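Local coordinates for botulinum neurotoxin G heavy chain (Clostridium botulinum, PDB 3MPP), which targets the toxin to the host cell and moves its protease light chain into the cytosol, the part present here being the receptor-binding domain that adheres to the cell surface, at residues Arg284-Ala290 with Tyr307-Asp313; Tyr347-Lys353 with Gln364-Lys369; Gln239-Gln245 with Asn419-Val425. The protein carries 4 engineered substitutions. All blocks are in the same frame, centred on the assembly; numbering follows the deposited sequence. Where two conformers were deposited one is given.

Contact 1 of 3, residues Arg284-Ala290 with Tyr307-Asp313; sequences RFIIKKA and YIYLNID
Two neighbouring antiparallel strands of the beta-trefoil C-terminal receptor-binding subdomain, 285-289 and 307-312, run at 150° with axes 4.5 Å apart. Ile286 faces Asn311 and Lys288 faces Tyr309 as hydrogen-bonded pairs: Ile286 N to Asn311 O, Asn311 N to Ile286 O and Lys288 N to Tyr309 O are each 2.9 Å, and Tyr309 N to Lys288 O is 2.8 Å. Ala290 N to Tyr307 O (2.9 Å) and Asp313 N to Arg284 O (3.0 Å) extend the ladder at its two ends. Between them, Phe285-Ile312 and Ile287-Leu310 are non-hydrogen-bonded pairs whose side chains, all m at chi1, form a greasy, buried face. Phe285 CE1 lies 3.7 Å from Ile312 CG1 and Ile287 CG1 lies 3.8 Å from Leu310 CD2; Val322 of strand 320-325 packs on Phe285, Leu310 and Ile312. The face of Ile286, Lys288, Tyr309 and Asn311 is more exposed and mixes polar with apolar groups. Lys288 (chi1 m) sets CG 3.4 Å from Asn311 ND2, and m at chi2 and chi3 then turns the chain so that its ammonium pairs with Asp237; Asn311 OD1 accepts from Arg321 NE. Tyr309, chi1 m, offers a ring face to the small Ala290, whose CB makes a CH-pi contact 3.8 Å from the centroid. At the other end Arg284 (t, t, p) and Asp313 (p) bring their charges together in a salt bridge, Arg284 NE to Asp313 OD1 at 2.8 Å.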
loop_
_atom_site.group_PDB
_atom_site.type_symbol
_atom_site.label_atom_id
_atom_site.label_comp_id
_atom_site.label_asym_id
_atom_site.label_seq_id
_atom_site.Cartn_x
_atom_site.Cartn_y
_atom_site.Cartn_z
ATOM N N ARG A 284 12.593 16.156 -0.787
ATOM C CA ARG A 284 11.988 15.549 0.381
ATOM C C ARG A 284 10.993 16.543 0.986
ATOM O O ARG A 284 11.369 17.645 1.365
ATOM C CB ARG A 284 13.072 15.152 1.374
ATOM C CG ARG A 284 12.570 14.280 2.523
ATOM C CD ARG A 284 13.738 13.768 3.321
ATOM N NE ARG A 284 14.498 14.848 3.936
ATOM C CZ ARG A 284 15.646 14.677 4.588
ATOM N NH1 ARG A 284 16.167 13.460 4.718
ATOM N NH2 ARG A 284 16.278 15.719 5.101
ATOM N N PHE A 285 9.724 16.157 1.024
ATOM C CA PHE A 285 8.639 17.042 1.420
ATOM C C PHE A 285 8.177 16.756 2.828
ATOM O O PHE A 285 8.260 15.621 3.304
ATOM C CB PHE A 285 7.419 16.827 0.508
ATOM C CG PHE A 285 7.635 17.250 -0.918
ATOM C CD1 PHE A 285 7.284 18.530 -1.334
ATOM C CD2 PHE A 285 8.161 16.361 -1.850
ATOM C CE1 PHE A 285 7.475 18.932 -2.654
ATOM C CE2 PHE A 285 8.356 16.751 -3.180
ATOM C CZ PHE A 285 8.013 18.048 -3.574
ATOM N N ILE A 286 7.649 17.789 3.480
ATOM C CA ILE A 286 6.907 17.613 4.721
ATOM C C ILE A 286 5.570 18.330 4.569
ATOM O O ILE A 286 5.531 19.508 4.256
ATOM C CB ILE A 286 7.652 18.176 5.925
ATOM C CG1 ILE A 286 8.944 17.379 6.149
ATOM C CG2 ILE A 286 6.755 18.153 7.171
ATOM C CD1 ILE A 286 9.860 17.983 7.190
ATOM N N ILE A 287 4.481 17.606 4.784
ATOM C CA ILE A 287 3.155 18.204 4.758
ATOM C C ILE A 287 2.867 18.938 6.066
ATOM O O ILE A 287 2.965 18.354 7.154
ATOM C CB ILE A 287 2.077 17.133 4.472
ATOM C CG1 ILE A 287 2.441 16.342 3.200
ATOM C CG2 ILE A 287 0.716 17.771 4.300
ATOM C CD1 ILE A 287 1.566 15.133 2.996
ATOM N N LYS A 288 2.500 20.216 5.954
ATOM C CA LYS A 288 2.174 21.045 7.120
ATOM C C LYS A 288 0.706 21.465 7.079
ATOM O O LYS A 288 0.152 21.724 6.005
ATOM C CB LYS A 288 3.029 22.335 7.135
ATOM C CG LYS A 288 4.532 22.127 7.080
ATOM C CD LYS A 288 5.030 21.287 8.259
ATOM C CE LYS A 288 4.860 22.045 9.568
ATOM N NZ LYS A 288 5.540 21.337 10.698
ATOM N N LYS A 289 0.090 21.576 8.247
ATOM C CA LYS A 289 -1.252 22.131 8.335
ATOM C C LYS A 289 -1.210 23.606 8.004
ATOM O O LYS A 289 -0.420 24.351 8.575
ATOM C CB LYS A 289 -1.835 21.939 9.737
ATOM C CG LYS A 289 -2.164 20.493 10.071
ATOM C CD LYS A 289 -2.613 20.347 11.524
ATOM C CE LYS A 289 -2.456 18.901 11.988
ATOM N NZ LYS A 289 -3.050 18.662 13.349
ATOM N N ALA A 290 -2.053 24.031 7.073
ATOM C CA ALA A 290 -2.119 25.445 6.738
ATOM C C ALA A 290 -3.074 26.162 7.687
ATOM O O ALA A 290 -2.787 27.268 8.150
ATOM C CB ALA A 290 -2.555 25.638 5.306
ATOM N N TYR A 307 -6.454 21.799 4.103
ATOM C CA TYR A 307 -5.588 22.860 3.600
ATOM C C TYR A 307 -4.166 22.698 4.151
ATOM O O TYR A 307 -3.968 22.594 5.365
ATOM C CB TYR A 307 -6.168 24.222 3.963
ATOM C CG TYR A 307 -7.455 24.516 3.222
ATOM C CD1 TYR A 307 -7.434 25.053 1.947
ATOM C CD2 TYR A 307 -8.690 24.243 3.797
ATOM C CE1 TYR A 307 -8.605 25.320 1.261
ATOM C CE2 TYR A 307 -9.867 24.507 3.119
ATOM C CZ TYR A 307 -9.815 25.047 1.851
ATOM O OH TYR A 307 -10.977 25.310 1.165
ATOM N N ILE A 308 -3.180 22.649 3.260
ATOM C CA ILE A 308 -1.838 22.264 3.667
ATOM C C ILE A 308 -0.792 23.124 2.995
ATOM O O ILE A 308 -1.081 23.813 2.005
ATOM C CB ILE A 308 -1.534 20.789 3.283
ATOM C CG1 ILE A 308 -1.411 20.673 1.754
ATOM C CG2 ILE A 308 -2.631 19.866 3.819
ATOM C CD1 ILE A 308 -0.395 19.696 1.280
ATOM N N TYR A 309 0.413 23.111 3.560
ATOM C CA TYR A 309 1.594 23.571 2.836
ATOM C C TYR A 309 2.491 22.390 2.535
ATOM O O TYR A 309 2.516 21.416 3.290
ATOM C CB TYR A 309 2.431 24.546 3.676
ATOM C CG TYR A 309 1.700 25.710 4.263
ATOM C CD1 TYR A 309 1.084 26.650 3.449
ATOM C CD2 TYR A 309 1.666 25.906 5.640
ATOM C CE1 TYR A 309 0.437 27.759 3.993
ATOM C CE2 TYR A 309 1.017 27.017 6.194
ATOM C CZ TYR A 309 0.402 27.932 5.358
ATOM O OH TYR A 309 -0.253 29.027 5.882
ATOM N N LEU A 310 3.279 22.500 1.469
ATOM C CA LEU A 310 4.307 21.501 1.214
ATOM C C LEU A 310 5.671 22.144 1.477
ATOM O O LEU A 310 6.135 22.953 0.675
ATOM C CB LEU A 310 4.204 20.970 -0.228
ATOM C CG LEU A 310 3.008 20.049 -0.540
ATOM C CD1 LEU A 310 2.956 19.633 -2.028
ATOM C CD2 LEU A 310 3.064 18.786 0.347
ATOM N N ASN A 311 6.274 21.826 2.623
ATOM C CA ASN A 311 7.645 22.234 2.926
ATOM C C ASN A 311 8.608 21.280 2.210
ATOM O O ASN A 311 8.258 20.133 1.920
ATOM C CB ASN A 311 7.923 22.183 4.436
ATOM C CG ASN A 311 7.428 23.426 5.189
ATOM O OD1 ASN A 311 6.902 24.364 4.599
ATOM N ND2 ASN A 311 7.606 23.424 6.507
ATOM N N ILE A 312 9.821 21.749 1.937
ATOM C CA ILE A 312 10.855 20.898 1.358
ATOM C C ILE A 312 12.089 21.100 2.220
ATOM O O ILE A 312 12.550 22.228 2.380
ATOM C CB ILE A 312 11.192 21.306 -0.080
ATOM C CG1 ILE A 312 9.954 21.162 -0.970
ATOM C CG2 ILE A 312 12.408 20.500 -0.591
ATOM C CD1 ILE A 312 10.102 21.819 -2.358
ATOM N N ASP A 313 12.609 20.019 2.801
ATOM C CA ASP A 313 13.640 20.183 3.830
ATOM C C ASP A 313 15.009 19.656 3.421
ATOM O O ASP A 313 15.892 19.548 4.261
ATOM C CB ASP A 313 13.214 19.543 5.162
ATOM C CG ASP A 313 13.274 18.016 5.122
ATOM O OD1 ASP A 313 13.454 17.456 4.020
ATOM O OD2 ASP A 313 13.141 17.378 6.190
#

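Contact 2 of 3, residues Tyr347-Lys353 with Gln364-Lys369; sequences YDVLQIK and QILCEK
Four backbone hydrogen bonds hold this beta hairpin of the trefoil subdomain together: Gln351 N to Leu366 O (2.9 Å), Leu366 N to Gln351 O (2.8 Å), Lys353 N to Gln364 O (2.9 Å) and Gln364 N to Lys353 O (2.9 Å). Strands 350-353 and 364-368 are antiparallel at 145°, axes 4.7 Å apart, with Ile352-Ile365 as the intervening non-hydrogen-bonded pair. Toward Tyr347 the backbones separate and a water bridges them, giving to Val349 O (2.8 Å) and accepting from Gln351 NE2 (2.8 Å) and Glu368 N (3.1 Å); the two-methylene side chain of Gln351 (m, t) carries its amide there. A second water links Glu368 O (2.6 Å) weakly to Tyr347 OH (3.4 Å). On the side of Ile352 and Ile365, Leu350 (m, t) packs CD1 3.9 Å from Ile365 CG2 and CD2 3.9 Å from Cys367 CB, and Phe377 of strand 373-382 packs on Leu350 and Ile365. Past the last bridge, Tyr347 (chi1 t) turns its ring edge to the sulfur of Cys367, CD2 to SG 3.7 Å. Lys369, extended with t at chi1 to chi3, lays its aliphatic chain over the same ring, CD standing 3.5 Å from the Tyr347 centroid, almost on the normal.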
loop_
_atom_site.group_PDB
_atom_site.type_symbol
_atom_site.label_atom_id
_atom_site.label_comp_id
_atom_site.label_asym_id
_atom_site.label_seq_id
_atom_site.Cartn_x
_atom_site.Cartn_y
_atom_site.Cartn_z
ATOM N N TYR A 347 1.549 31.966 -3.896
ATOM C CA TYR A 347 0.589 31.455 -2.933
ATOM C C TYR A 347 0.937 30.019 -2.559
ATOM O O TYR A 347 1.255 29.201 -3.435
ATOM C CB TYR A 347 -0.806 31.520 -3.548
ATOM C CG TYR A 347 -1.951 31.269 -2.582
ATOM C CD1 TYR A 347 -2.024 31.946 -1.375
ATOM C CD2 TYR A 347 -2.982 30.381 -2.904
ATOM C CE1 TYR A 347 -3.079 31.745 -0.496
ATOM C CE2 TYR A 347 -4.048 30.177 -2.027
ATOM C CZ TYR A 347 -4.084 30.860 -0.827
ATOM O OH TYR A 347 -5.120 30.666 0.057
ATOM N N ASP A 348 0.860 29.695 -1.269
ATOM C CA ASP A 348 1.335 28.391 -0.806
ATOM C C ASP A 348 0.259 27.485 -0.221
ATOM O O ASP A 348 0.528 26.334 0.114
ATOM C CB ASP A 348 2.481 28.546 0.197
ATOM C CG ASP A 348 2.075 29.350 1.441
ATOM O OD1 ASP A 348 0.975 29.937 1.468
ATOM O OD2 ASP A 348 2.870 29.400 2.387
ATOM N N VAL A 349 -0.960 27.988 -0.129
ATOM C CA VAL A 349 -2.054 27.199 0.438
ATOM C C VAL A 349 -2.643 26.204 -0.589
ATOM O O VAL A 349 -3.234 26.592 -1.613
ATOM C CB VAL A 349 -3.149 28.109 1.003
ATOM C CG1 VAL A 349 -4.279 27.266 1.575
ATOM C CG2 VAL A 349 -2.549 29.055 2.068
ATOM N N LEU A 350 -2.451 24.920 -0.307
ATOM C CA LEU A 350 -2.856 23.852 -1.205
ATOM C C LEU A 350 -3.915 22.969 -0.556
ATOM O O LEU A 350 -4.166 23.055 0.646
ATOM C CB LEU A 350 -1.653 22.965 -1.535
ATOM C CG LEU A 350 -0.381 23.690 -1.955
ATOM C CD1 LEU A 350 0.773 22.685 -2.144
ATOM C CD2 LEU A 350 -0.659 24.499 -3.218
ATOM N N GLN A 351 -4.513 22.099 -1.365
ATOM C CA GLN A 351 -5.492 21.137 -0.873
ATOM C C GLN A 351 -5.211 19.775 -1.487
ATOM O O GLN A 351 -5.059 19.653 -2.707
ATOM C CB GLN A 351 -6.910 21.581 -1.225
ATOM C CG GLN A 351 -7.284 22.952 -0.703
ATOM C CD GLN A 351 -8.539 23.497 -1.363
ATOM O OE1 GLN A 351 -9.572 22.832 -1.399
ATOM N NE2 GLN A 351 -8.454 24.716 -1.888
ATOM N N ILE A 352 -5.117 18.752 -0.639
ATOM C CA ILE A 352 -4.906 17.391 -1.112
ATOM C C ILE A 352 -6.263 16.725 -1.295
ATOM O O ILE A 352 -7.144 16.821 -0.438
ATOM C CB ILE A 352 -4.014 16.565 -0.162
ATOM C CG1 ILE A 352 -2.689 17.278 0.089
ATOM C CG2 ILE A 352 -3.700 15.209 -0.760
ATOM C CD1 ILE A 352 -1.629 16.363 0.683
ATOM N N LYS A 353 -6.431 16.055 -2.427
ATOM C CA LYS A 353 -7.736 15.549 -2.805
ATOM C C LYS A 353 -7.628 14.101 -3.283
ATOM O O LYS A 353 -6.540 13.597 -3.555
ATOM C CB LYS A 353 -8.320 16.407 -3.932
ATOM C CG LYS A 353 -8.330 17.899 -3.689
ATOM C CD LYS A 353 -9.441 18.336 -2.749
ATOM C CE LYS A 353 -10.801 18.171 -3.372
ATOM N NZ LYS A 353 -11.773 19.081 -2.692
ATOM N N GLN A 364 -4.387 13.883 -5.537
ATOM C CA GLN A 364 -4.147 15.037 -6.403
ATOM C C GLN A 364 -3.895 16.251 -5.524
ATOM O O GLN A 364 -4.329 16.281 -4.371
ATOM C CB GLN A 364 -5.371 15.314 -7.290
ATOM C CG GLN A 364 -5.744 14.165 -8.248
ATOM C CD GLN A 364 -6.487 13.024 -7.565
ATOM O OE1 GLN A 364 -7.370 13.242 -6.721
ATOM N NE2 GLN A 364 -6.142 11.796 -7.940
ATOM N N ILE A 365 -3.199 17.252 -6.057
ATOM C CA ILE A 365 -2.923 18.462 -5.277
ATOM C C ILE A 365 -3.479 19.667 -6.020
ATOM O O ILE A 365 -3.067 19.945 -7.139
ATOM C CB ILE A 365 -1.412 18.646 -5.016
ATOM C CG1 ILE A 365 -0.832 17.381 -4.386
ATOM C CG2 ILE A 365 -1.163 19.881 -4.123
ATOM C CD1 ILE A 365 0.626 17.115 -4.700
ATOM N N LEU A 366 -4.420 20.357 -5.377
ATOM C CA LEU A 366 -5.153 21.465 -5.949
ATOM C C LEU A 366 -4.695 22.785 -5.321
ATOM O O LEU A 366 -4.296 22.823 -4.163
ATOM C CB LEU A 366 -6.657 21.255 -5.682
ATOM C CG LEU A 366 -7.640 22.412 -5.884
ATOM C CD1 LEU A 366 -7.760 22.793 -7.344
ATOM C CD2 LEU A 366 -9.028 22.090 -5.308
ATOM N N CYS A 367 -4.731 23.861 -6.098
ATOM C CA CYS A 367 -4.587 25.199 -5.542
ATOM C C CYS A 367 -5.702 26.099 -6.053
ATOM O O CYS A 367 -5.910 26.216 -7.270
ATOM C CB CYS A 367 -3.229 25.813 -5.883
ATOM S SG CYS A 367 -2.911 27.399 -5.053
ATOM N N GLU A 368 -6.422 26.717 -5.122
ATOM C CA GLU A 368 -7.528 27.619 -5.436
ATOM C C GLU A 368 -7.447 28.845 -4.526
ATOM O O GLU A 368 -7.058 28.727 -3.372
ATOM C CB GLU A 368 -8.870 26.932 -5.187
ATOM C CG GLU A 368 -9.290 25.911 -6.220
ATOM C CD GLU A 368 -10.725 25.440 -6.002
ATOM O OE1 GLU A 368 -11.217 25.537 -4.855
ATOM O OE2 GLU A 368 -11.359 24.972 -6.973
ATOM N N LYS A 369 -7.819 30.014 -5.038
ATOM C CA LYS A 369 -7.835 31.228 -4.206
ATOM C C LYS A 369 -8.744 32.329 -4.752
ATOM O O LYS A 369 -8.277 33.265 -5.403
ATOM C CB LYS A 369 -6.420 31.785 -4.025
ATOM C CG LYS A 369 -6.300 32.961 -3.038
ATOM C CD LYS A 369 -4.937 33.648 -3.177
ATOM C CE LYS A 369 -4.633 34.588 -2.017
ATOM N NZ LYS A 369 -5.599 35.718 -1.932
HETATM O O HOH W 1 -7.215 28.193 -0.879
HETATM O O HOH W 2 -5.955 26.062 -2.139
#

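Contact 3 of 3, residues Gln239-Gln245 with Asn419-Val425; sequences QYYLFNQ and NWQFIPV
Phe243, Trp420 and Leu242 have the largest areas buried in this antiparallel pairing of strands 239-244 and 420-423, which joins the first and last strands of the beta-trefoil subdomain. The strands cross at 147° with axes 4.3 Å apart. Phe243 and Gln421 form a hydrogen-bonded pair, Phe243 N to Gln421 O and Gln421 N to Phe243 O both 2.8 Å, as do Tyr241 and Ile423, Tyr241 N to Ile423 O and Ile423 N to Tyr241 O also 2.8 Å. Phe243 (chi1 t) shares its face with Gln421 and Ile423, its CB 3.8 Å from Ile423 CD1. Leu242 (t, p) and Trp420 (chi1 m) belong to the alternate face, where a branched chain and a broad indole fill the interior: Leu242 CG lies 3.4 Å from Trp420 CE3, and Leu242 CD1 makes a CH-pi contact with the Phe422 ring, 4.2 Å from its centroid. Asn244 (chi1 t) places ND2 over the indole face, 3.3 Å from Trp420 CH2, while that amide donates to Gly417 O. The indole NE1 is satisfied by Phe377 O, so the large ring can be buried without a stranded polar group. Phe422 in turn sets CB over the face of Tyr240, 3.8 Å from the ring centroid. The ladder finishes at Gln245 N, 2.8 Å from Asn419 O; beyond it Asn419, whose OD1 accepts from Tyr356 OH, makes a weak 3.0 Å hydrogen bond from ND2 to Gln245 OE1.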
loop_
_atom_site.group_PDB
_atom_site.type_symbol
_atom_site.label_atom_id
_atom_site.label_comp_id
_atom_site.label_asym_id
_atom_site.label_seq_id
_atom_site.Cartn_x
_atom_site.Cartn_y
_atom_site.Cartn_z
ATOM N N GLN A 239 8.569 13.098 6.678
ATOM C CA GLN A 239 9.334 13.219 5.429
ATOM C C GLN A 239 8.866 12.243 4.356
ATOM O O GLN A 239 8.757 11.041 4.604
ATOM C CB GLN A 239 10.824 13.037 5.689
ATOM C CG GLN A 239 11.419 14.128 6.591
ATOM C CD GLN A 239 12.783 13.734 7.087
ATOM O OE1 GLN A 239 12.995 12.589 7.472
ATOM N NE2 GLN A 239 13.727 14.662 7.050
ATOM N N TYR A 240 8.618 12.775 3.159
ATOM C CA TYR A 240 8.116 11.999 2.037
ATOM C C TYR A 240 8.856 12.350 0.757
ATOM O O TYR A 240 9.017 13.532 0.435
ATOM C CB TYR A 240 6.658 12.344 1.770
ATOM C CG TYR A 240 5.659 11.836 2.784
ATOM C CD1 TYR A 240 5.589 10.483 3.115
ATOM C CD2 TYR A 240 4.751 12.708 3.373
ATOM C CE1 TYR A 240 4.639 10.016 4.037
ATOM C CE2 TYR A 240 3.805 12.257 4.295
ATOM C CZ TYR A 240 3.752 10.908 4.615
ATOM O OH TYR A 240 2.804 10.458 5.527
ATOM N N TYR A 241 9.271 11.325 0.020
ATOM C CA TYR A 241 9.675 11.481 -1.376
ATOM C C TYR A 241 8.413 11.397 -2.237
ATOM O O TYR A 241 7.354 10.970 -1.769
ATOM C CB TYR A 241 10.720 10.411 -1.749
ATOM C CG TYR A 241 11.958 10.551 -0.894
ATOM C CD1 TYR A 241 12.918 11.512 -1.194
ATOM C CD2 TYR A 241 12.146 9.762 0.239
ATOM C CE1 TYR A 241 14.055 11.682 -0.394
ATOM C CE2 TYR A 241 13.277 9.923 1.049
ATOM C CZ TYR A 241 14.225 10.881 0.716
ATOM O OH TYR A 241 15.339 11.041 1.491
ATOM N N LEU A 242 8.514 11.821 -3.488
ATOM C CA LEU A 242 7.328 12.029 -4.293
ATOM C C LEU A 242 7.319 11.077 -5.473
ATOM O O LEU A 242 8.339 10.864 -6.139
ATOM C CB LEU A 242 7.247 13.495 -4.744
ATOM C CG LEU A 242 5.935 14.070 -5.297
ATOM C CD1 LEU A 242 4.748 13.874 -4.330
ATOM C CD2 LEU A 242 6.104 15.552 -5.656
ATOM N N PHE A 243 6.168 10.460 -5.696
ATOM C CA PHE A 243 6.001 9.540 -6.807
ATOM C C PHE A 243 4.864 10.022 -7.710
ATOM O O PHE A 243 3.801 10.399 -7.214
ATOM C CB PHE A 243 5.730 8.131 -6.268
ATOM C CG PHE A 243 5.324 7.133 -7.313
ATOM C CD1 PHE A 243 6.281 6.408 -8.013
ATOM C CD2 PHE A 243 3.980 6.882 -7.570
ATOM C CE1 PHE A 243 5.908 5.475 -8.973
ATOM C CE2 PHE A 243 3.598 5.939 -8.545
ATOM C CZ PHE A 243 4.557 5.236 -9.232
ATOM N N ASN A 244 5.104 10.005 -9.022
ATOM C CA ASN A 244 4.084 10.346 -10.021
ATOM C C ASN A 244 3.525 9.118 -10.750
ATOM O O ASN A 244 4.263 8.396 -11.412
ATOM C CB ASN A 244 4.641 11.353 -11.039
ATOM C CG ASN A 244 3.562 11.921 -11.922
ATOM O OD1 ASN A 244 3.160 11.289 -12.886
ATOM N ND2 ASN A 244 3.071 13.119 -11.583
ATOM N N GLN A 245 2.213 8.904 -10.650
ATOM C CA GLN A 245 1.583 7.744 -11.269
ATOM C C GLN A 245 1.688 7.745 -12.802
ATOM O O GLN A 245 1.794 6.692 -13.405
ATOM C CB GLN A 245 0.109 7.600 -10.861
ATOM C CG GLN A 245 -0.559 6.350 -11.489
ATOM C CD GLN A 245 -2.047 6.261 -11.209
ATOM O OE1 GLN A 245 -2.703 7.268 -10.973
ATOM N NE2 GLN A 245 -2.581 5.043 -11.209
ATOM N N ASN A 419 -1.492 12.556 -10.725
ATOM C CA ASN A 419 -1.711 11.633 -9.605
ATOM C C ASN A 419 -0.396 11.340 -8.924
ATOM O O ASN A 419 0.546 10.891 -9.570
ATOM C CB ASN A 419 -2.361 10.335 -10.081
ATOM C CG ASN A 419 -3.701 10.573 -10.729
ATOM O OD1 ASN A 419 -4.446 11.454 -10.305
ATOM N ND2 ASN A 419 -4.014 9.797 -11.767
ATOM N N TRP A 420 -0.356 11.573 -7.614
ATOM C CA TRP A 420 0.875 11.474 -6.847
ATOM C C TRP A 420 0.750 10.498 -5.694
ATOM O O TRP A 420 -0.357 10.253 -5.194
ATOM C CB TRP A 420 1.212 12.853 -6.261
ATOM C CG TRP A 420 1.374 13.962 -7.298
ATOM C CD1 TRP A 420 0.406 14.835 -7.730
ATOM C CD2 TRP A 420 2.579 14.313 -8.015
ATOM N NE1 TRP A 420 0.940 15.704 -8.677
ATOM C CE2 TRP A 420 2.264 15.410 -8.860
ATOM C CE3 TRP A 420 3.883 13.808 -8.025
ATOM C CZ2 TRP A 420 3.214 16.011 -9.700
ATOM C CZ3 TRP A 420 4.828 14.409 -8.863
ATOM C CH2 TRP A 420 4.480 15.490 -9.696
ATOM N N GLN A 421 1.889 9.951 -5.273
ATOM C CA GLN A 421 1.959 9.237 -4.003
ATOM C C GLN A 421 3.146 9.735 -3.198
ATOM O O GLN A 421 4.173 10.143 -3.756
ATOM C CB GLN A 421 2.067 7.724 -4.233
ATOM C CG GLN A 421 0.858 7.138 -4.985
ATOM C CD GLN A 421 0.964 5.642 -5.167
ATOM O OE1 GLN A 421 1.454 4.934 -4.287
ATOM N NE2 GLN A 421 0.491 5.147 -6.309
ATOM N N PHE A 422 2.991 9.709 -1.885
ATOM C CA PHE A 422 4.034 10.145 -0.974
ATOM C C PHE A 422 4.750 8.927 -0.370
ATOM O O PHE A 422 4.105 8.014 0.165
ATOM C CB PHE A 422 3.422 11.011 0.127
ATOM C CG PHE A 422 2.922 12.371 -0.367
ATOM C CD1 PHE A 422 3.769 13.478 -0.394
ATOM C CD2 PHE A 422 1.613 12.536 -0.799
ATOM C CE1 PHE A 422 3.323 14.725 -0.839
ATOM C CE2 PHE A 422 1.148 13.791 -1.248
ATOM C CZ PHE A 422 2.011 14.881 -1.269
ATOM N N ILE A 423 6.077 8.928 -0.437
ATOM C CA ILE A 423 6.875 7.773 -0.010
ATOM C C ILE A 423 7.732 8.099 1.221
ATOM O O ILE A 423 8.726 8.808 1.117
ATOM C CB ILE A 423 7.831 7.292 -1.142
ATOM C CG1 ILE A 423 7.106 7.205 -2.484
ATOM C CG2 ILE A 423 8.443 5.942 -0.781
ATOM C CD1 ILE A 423 8.010 6.629 -3.619
ATOM N N PRO A 424 7.333 7.593 2.399
ATOM C CA PRO A 424 8.220 7.685 3.561
ATOM C C PRO A 424 9.250 6.563 3.556
ATOM O O PRO A 424 8.977 5.483 3.022
ATOM C CB PRO A 424 7.278 7.465 4.749
ATOM C CG PRO A 424 6.084 6.687 4.172
ATOM C CD PRO A 424 6.119 6.794 2.664
ATOM N N VAL A 425 10.409 6.808 4.164
ATOM C CA VAL A 425 11.395 5.752 4.370
ATOM C C VAL A 425 10.788 4.702 5.291
ATOM O O VAL A 425 10.304 5.036 6.367
ATOM C CB VAL A 425 12.686 6.281 5.035
ATOM C CG1 VAL A 425 13.653 5.128 5.258
ATOM C CG2 VAL A 425 13.325 7.378 4.190
HETATM O O HOH W 3 10.501 9.307 5.725
#

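How the contacts relate
All three contacts belong to one curled antiparallel sheet of the trefoil, and contacts 1 and 2 are both nested in the chain segment closed by contact 3. Strand 285-289 adds to strand 239-244 through Phe285 N to Tyr240 O (2.8 Å), and Gln239 NE2 reaches Asp313 OD2 at 2.9 Å, tying contact 3 to the salt bridge of contact 1. Contact 1 meets contact 2 through Ile308 N to Leu350 O (2.8 Å); their centres are 11 Å apart. Contacts 2 and 3, about 17 Å apart between centres, share the link Gln364 NE2 to Asn419 OD1 (2.9 Å). The side chains of Gln364 and Asn419 lie about 12 and 11 Å from that of Trp402, the inferred ganglioside-binding residue.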